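Local coordinates for cytosolic iron-sulfur protein assembly protein 1 (Saccharomyces cerevisiae, PDB 2HES), which is an essential WD40-repeat component of the cytosolic iron-sulfur protein assembly machinery, required for the maturation of iron-sulfur proteins outside the mitochondria, at residues Phe20-Gln24 against Gly25-Thr29; Trp180-Asp184 against Asp185-Cys189. All blocks are in the same frame, centred on the assembly; numbering follows the deposited sequence.

Interaction 1: residues Phe20-Gln24 against Gly25-Thr29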
loop_
_atom_site.group_PDB
_atom_site.type_symbol
_atom_site.label_atom_id
_atom_site.label_comp_id
_atom_site.label_asym_id
_atom_site.label_seq_id
_atom_site.Cartn_x
_atom_site.Cartn_y
_atom_site.Cartn_z
ATOM N N PHE A 20 -3.828 1.382 -6.206
ATOM C CA PHE A 20 -4.622 0.275 -6.714
ATOM C C PHE A 20 -4.514 -0.960 -5.841
ATOM O O PHE A 20 -3.632 -1.040 -4.973
ATOM C CB PHE A 20 -4.437 0.003 -8.248
ATOM C CG PHE A 20 -3.012 -0.271 -8.714
ATOM C CD1 PHE A 20 -2.153 -1.086 -8.008
ATOM C CD2 PHE A 20 -2.601 0.223 -9.949
ATOM C CE1 PHE A 20 -0.855 -1.353 -8.490
ATOM C CE2 PHE A 20 -1.330 -0.049 -10.444
ATOM C CZ PHE A 20 -0.462 -0.838 -9.723
ATOM N N ASP A 21 -5.471 -1.877 -5.973
ATOM C CA ASP A 21 -5.461 -3.061 -5.132
ATOM C C ASP A 21 -6.201 -4.139 -5.864
ATOM O O ASP A 21 -7.160 -3.826 -6.587
ATOM C CB ASP A 21 -6.150 -2.775 -3.768
ATOM C CG ASP A 21 -5.787 -3.814 -2.688
ATOM O OD1 ASP A 21 -4.598 -4.210 -2.589
ATOM O OD2 ASP A 21 -6.693 -4.219 -1.926
ATOM N N PHE A 22 -5.763 -5.389 -5.667
ATOM C CA PHE A 22 -6.242 -6.591 -6.396
ATOM C C PHE A 22 -6.857 -7.621 -5.460
ATOM O O PHE A 22 -6.238 -8.025 -4.482
ATOM C CB PHE A 22 -5.027 -7.224 -7.101
ATOM C CG PHE A 22 -5.344 -8.346 -8.054
ATOM C CD1 PHE A 22 -5.982 -8.072 -9.266
ATOM C CD2 PHE A 22 -4.937 -9.654 -7.791
ATOM C CE1 PHE A 22 -6.253 -9.080 -10.173
ATOM C CE2 PHE A 22 -5.195 -10.684 -8.705
ATOM C CZ PHE A 22 -5.864 -10.383 -9.907
ATOM N N SER A 23 -8.071 -8.075 -5.771
ATOM C CA SER A 23 -8.689 -9.158 -5.018
ATOM C C SER A 23 -9.627 -9.861 -5.967
ATOM O O SER A 23 -10.335 -9.198 -6.678
ATOM C CB SER A 23 -9.507 -8.607 -3.837
ATOM O OG SER A 23 -10.101 -9.666 -3.067
ATOM N N GLN A 24 -9.609 -11.191 -5.954
ATOM C CA GLN A 24 -10.625 -12.008 -6.636
ATOM C C GLN A 24 -10.674 -11.668 -8.123
ATOM O O GLN A 24 -11.750 -11.486 -8.705
ATOM C CB GLN A 24 -12.008 -11.814 -5.997
ATOM C CG GLN A 24 -12.028 -12.133 -4.504
ATOM C CD GLN A 24 -13.183 -13.036 -4.117
ATOM O OE1 GLN A 24 -13.029 -14.265 -4.020
ATOM N NE2 GLN A 24 -14.349 -12.440 -3.903
ATOM N N GLY A 25 -9.488 -11.538 -8.706
ATOM C CA GLY A 25 -9.354 -11.235 -10.131
ATOM C C GLY A 25 -9.743 -9.832 -10.542
ATOM O O GLY A 25 -9.910 -9.570 -11.729
ATOM N N ILE A 26 -9.886 -8.909 -9.593
ATOM C CA ILE A 26 -10.275 -7.545 -9.938
ATOM C C ILE A 26 -9.315 -6.491 -9.362
ATOM O O ILE A 26 -9.091 -6.472 -8.149
ATOM C CB ILE A 26 -11.682 -7.204 -9.429
ATOM C CG1 ILE A 26 -12.746 -8.226 -9.903
ATOM C CG2 ILE A 26 -12.068 -5.759 -9.800
ATOM C CD1 ILE A 26 -14.207 -7.741 -9.657
ATOM N N LEU A 27 -8.789 -5.609 -10.220
ATOM C CA LEU A 27 -7.966 -4.471 -9.778
ATOM C C LEU A 27 -8.838 -3.220 -9.615
ATOM O O LEU A 27 -9.463 -2.768 -10.582
ATOM C CB LEU A 27 -6.802 -4.198 -10.776
ATOM C CG LEU A 27 -5.695 -3.216 -10.334
ATOM C CD1 LEU A 27 -4.759 -3.842 -9.271
ATOM C CD2 LEU A 27 -4.905 -2.665 -11.543
ATOM N N ALA A 28 -8.908 -2.664 -8.399
ATOM C CA ALA A 28 -9.534 -1.342 -8.156
ATOM C C ALA A 28 -8.461 -0.250 -8.278
ATOM O O ALA A 28 -7.379 -0.468 -7.817
ATOM C CB ALA A 28 -10.159 -1.292 -6.765
ATOM N N THR A 29 -8.761 0.902 -8.872
ATOM C CA THR A 29 -7.785 2.025 -8.998
ATOM C C THR A 29 -8.298 3.400 -8.517
ATOM O O THR A 29 -9.503 3.654 -8.549
ATOM C CB THR A 29 -7.328 2.172 -10.470
ATOM O OG1 THR A 29 -8.443 2.597 -11.288
ATOM C CG2 THR A 29 -6.775 0.869 -10.984
#
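A beta hairpin with a two-residue loop joins strands 17-23 and 26-31, the first two of a four-strand sheet in the first WD repeat, and Phe22 folds over its turn. Asp21 and Ala28 exchange two backbone hydrogen bonds, of which Ala28 N to Asp21 O is the shorter at 2.8 Å. Ser23 and Ile26 form the next such pair and close a type I' turn through Gln24 and Gly25, both with positive phi. Ile26 N reaches Ser23 O at 3.0 Å from above the carbonyl plane, 53° out of it, so it does not lie on a lone pair. On the face bearing Phe20, Phe22, Leu27 and Thr29, the Phe22 ring swings back over the turn because its CG stands anti to the backbone N (chi1 -172°). Its CE1 lies 3.6 Å from Gly25 C, and its CZ is equally near Gly25 CA. Leu27 touches both phenylalanines: its CD1 is 4.0 Å from Phe22 CB and as far from Phe20 CB, while CD2 rests near Phe20 CD2. Thr29 adds its methyl CG2, 3.7 Å from Phe20 CB. Val321 of strand 320-325 packs on Phe20 and Leu27. The other face carries Asp21, Ser23, Ile26 and Ala28 toward strand 61-66, where Trp66 touches the last three. Asp21 OD2 accepts a bond from Trp66 N, and Ser23 OG bonds Thr70 O, tying the hairpin to the next sheet. This is the inner hairpin of a WD40 beta-propeller blade, packed between its two neighbouring blades.

Interaction 2: residues Trp180-Asp184 against Asp185-Cys189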
loop_
_atom_site.group_PDB
_atom_site.type_symbol
_atom_site.label_atom_id
_atom_site.label_comp_id
_atom_site.label_asym_id
_atom_site.label_seq_id
_atom_site.Cartn_x
_atom_site.Cartn_y
_atom_site.Cartn_z
ATOM N N TRP A 180 2.157 -0.851 15.049
ATOM C CA TRP A 180 1.087 -0.725 16.003
ATOM C C TRP A 180 0.495 -2.101 16.238
ATOM O O TRP A 180 0.356 -2.887 15.283
ATOM C CB TRP A 180 -0.011 0.148 15.421
ATOM C CG TRP A 180 0.495 1.457 14.915
ATOM C CD1 TRP A 180 0.945 1.694 13.650
ATOM C CD2 TRP A 180 0.496 2.728 15.599
ATOM N NE1 TRP A 180 1.288 3.038 13.519
ATOM C CE2 TRP A 180 1.020 3.685 14.694
ATOM C CE3 TRP A 180 0.143 3.146 16.910
ATOM C CZ2 TRP A 180 1.198 5.053 15.042
ATOM C CZ3 TRP A 180 0.349 4.490 17.267
ATOM C CH2 TRP A 180 0.867 5.434 16.309
ATOM N N LYS A 181 0.139 -2.365 17.486
ATOM C CA LYS A 181 -0.351 -3.692 17.891
ATOM C C LYS A 181 -1.405 -3.468 18.961
ATOM O O LYS A 181 -1.315 -2.476 19.656
ATOM C CB LYS A 181 0.817 -4.409 18.556
ATOM C CG LYS A 181 0.476 -5.738 19.116
ATOM C CD LYS A 181 1.764 -6.432 19.492
ATOM C CE LYS A 181 1.436 -7.826 20.026
ATOM N NZ LYS A 181 2.595 -8.737 20.033
ATOM N N ASP A 182 -2.369 -4.385 19.120
ATOM C CA ASP A 182 -3.312 -4.210 20.230
ATOM C C ASP A 182 -3.118 -5.238 21.332
ATOM O O ASP A 182 -2.642 -6.358 21.085
ATOM C CB ASP A 182 -4.753 -4.258 19.751
ATOM C CG ASP A 182 -5.285 -5.662 19.668
ATOM O OD1 ASP A 182 -4.986 -6.348 18.672
ATOM O OD2 ASP A 182 -5.993 -6.078 20.612
ATOM N N TYR A 183 -3.465 -4.826 22.553
ATOM C CA TYR A 183 -3.774 -5.755 23.632
ATOM C C TYR A 183 -5.219 -5.497 24.017
ATOM O O TYR A 183 -5.525 -4.461 24.606
ATOM C CB TYR A 183 -2.805 -5.580 24.807
ATOM C CG TYR A 183 -1.440 -6.116 24.451
ATOM C CD1 TYR A 183 -1.132 -7.473 24.617
ATOM C CD2 TYR A 183 -0.466 -5.284 23.901
ATOM C CE1 TYR A 183 0.117 -7.975 24.254
ATOM C CE2 TYR A 183 0.785 -5.778 23.535
ATOM C CZ TYR A 183 1.065 -7.119 23.718
ATOM O OH TYR A 183 2.301 -7.603 23.360
ATOM N N ASP A 184 -6.106 -6.400 23.601
ATOM C CA ASP A 184 -7.554 -6.265 23.839
ATOM C C ASP A 184 -8.072 -4.899 23.379
ATOM O O ASP A 184 -8.617 -4.125 24.180
ATOM C CB ASP A 184 -7.886 -6.524 25.323
ATOM C CG ASP A 184 -9.372 -6.834 25.567
ATOM O OD1 ASP A 184 -9.988 -7.619 24.801
ATOM O OD2 ASP A 184 -9.927 -6.298 26.545
ATOM N N ASP A 185 -7.869 -4.609 22.092
ATOM C CA ASP A 185 -8.346 -3.374 21.443
ATOM C C ASP A 185 -7.693 -2.080 21.938
ATOM O O ASP A 185 -7.979 -1.005 21.403
ATOM C CB ASP A 185 -9.879 -3.268 21.481
ATOM C CG ASP A 185 -10.567 -4.581 21.125
ATOM O OD1 ASP A 185 -11.071 -4.697 19.983
ATOM O OD2 ASP A 185 -10.598 -5.494 21.993
ATOM N N ASP A 186 -6.830 -2.183 22.949
ATOM C CA ASP A 186 -5.940 -1.083 23.314
ATOM C C ASP A 186 -4.813 -1.064 22.286
ATOM O O ASP A 186 -3.804 -1.726 22.511
ATOM C CB ASP A 186 -5.335 -1.305 24.702
ATOM C CG ASP A 186 -4.454 -0.127 25.179
ATOM O OD1 ASP A 186 -4.291 0.873 24.437
ATOM O OD2 ASP A 186 -3.931 -0.188 26.329
ATOM N N TRP A 187 -4.984 -0.301 21.206
ATOM C CA TRP A 187 -3.954 -0.163 20.148
ATOM C C TRP A 187 -2.894 0.840 20.554
ATOM O O TRP A 187 -3.223 1.971 20.934
ATOM C CB TRP A 187 -4.600 0.290 18.815
ATOM C CG TRP A 187 -5.295 -0.793 18.126
ATOM C CD1 TRP A 187 -6.604 -1.161 18.275
ATOM C CD2 TRP A 187 -4.713 -1.720 17.198
ATOM N NE1 TRP A 187 -6.868 -2.265 17.490
ATOM C CE2 TRP A 187 -5.724 -2.623 16.824
ATOM C CE3 TRP A 187 -3.430 -1.876 16.661
ATOM C CZ2 TRP A 187 -5.495 -3.663 15.924
ATOM C CZ3 TRP A 187 -3.213 -2.892 15.758
ATOM C CH2 TRP A 187 -4.238 -3.779 15.408
ATOM N N GLU A 188 -1.619 0.465 20.464
ATOM C CA GLU A 188 -0.567 1.419 20.737
ATOM C C GLU A 188 0.619 1.173 19.853
ATOM O O GLU A 188 0.664 0.148 19.173
ATOM C CB GLU A 188 -0.150 1.385 22.195
ATOM C CG GLU A 188 0.246 0.032 22.685
ATOM C CD GLU A 188 0.572 0.068 24.162
ATOM O OE1 GLU A 188 1.085 1.113 24.624
ATOM O OE2 GLU A 188 0.318 -0.938 24.853
ATOM N N CYS A 189 1.553 2.123 19.845
ATOM C CA CYS A 189 2.755 2.018 19.013
ATOM C C CYS A 189 3.773 1.185 19.770
ATOM O O CYS A 189 4.077 1.492 20.936
ATOM C CB CYS A 189 3.330 3.426 18.708
ATOM S SG CYS A 189 4.825 3.286 17.761
HETATM O O HOH W 1 -8.479 -7.422 20.401
#
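Asp182 OD2 is gripped twice: by Asp185 N at 2.8 Å, with a fairly straight N-H (161°), and by a water that donates to it at 2.8 Å. Asp185 N arrives on the anti side of the carboxylate, 28° out of its plane. The same water also gives a weak bond to Asp185 OD2, bridging the two acids, whose like charges it may help to screen. With CG set between its backbone N and carbonyl carbon (chi1 86°), Asp182 turns its carboxylate to Asp185 N. Asp182 and Trp187 form a non-hydrogen-bonded pair with side chains on one face, which sets Asp182 CB 3.5 Å from the centroid of the indole five-membered ring, a CH-pi contact almost straight over the face. Trp180 O meets the edge of the same indole in its plane, 3.6 Å from Trp187 CZ3. Trp161 and strand 144-149 add further contacts to this ring. Without the indole, as with an alanine here, Asp182 CB would lose its CH-pi partner and a gap would probably open beside Ile146 and Leu149. Farther along, Cys189 CB lies over the six-membered ring of Trp180, 3.5 Å from CZ3, and its SG stands above the same face at a distance. Trp180 NE1 bonds Ser170 OG. Backbone bond pairs join Lys181 to Glu188 and, closing the type I' turn, Tyr183 to Asp186: the outer two-strand hairpin of a WD40 propeller blade.

Overall arrangement
Interactions 1 and 2 are both antiparallel hairpins closed by type I' turns, but they lie at different distances from the middle of the propeller. Residues 20-29 join the first two strands of their sheet in WD repeat 1, the contact's centre about 12 Å from the centre of the chain; residues 180-189 join the last two strands of theirs in WD repeat 4, with the contact's centre about 21 Å from it. The two centres lie about 29 Å apart and the contacts do not touch. Interaction 1 is partly buried and relies on aliphatic and phenylalanine packing between blades. Interaction 2 is a surface contact, where an acidic, water-bridged turn gives way to two tryptophans that face the neighbouring strand 144-149.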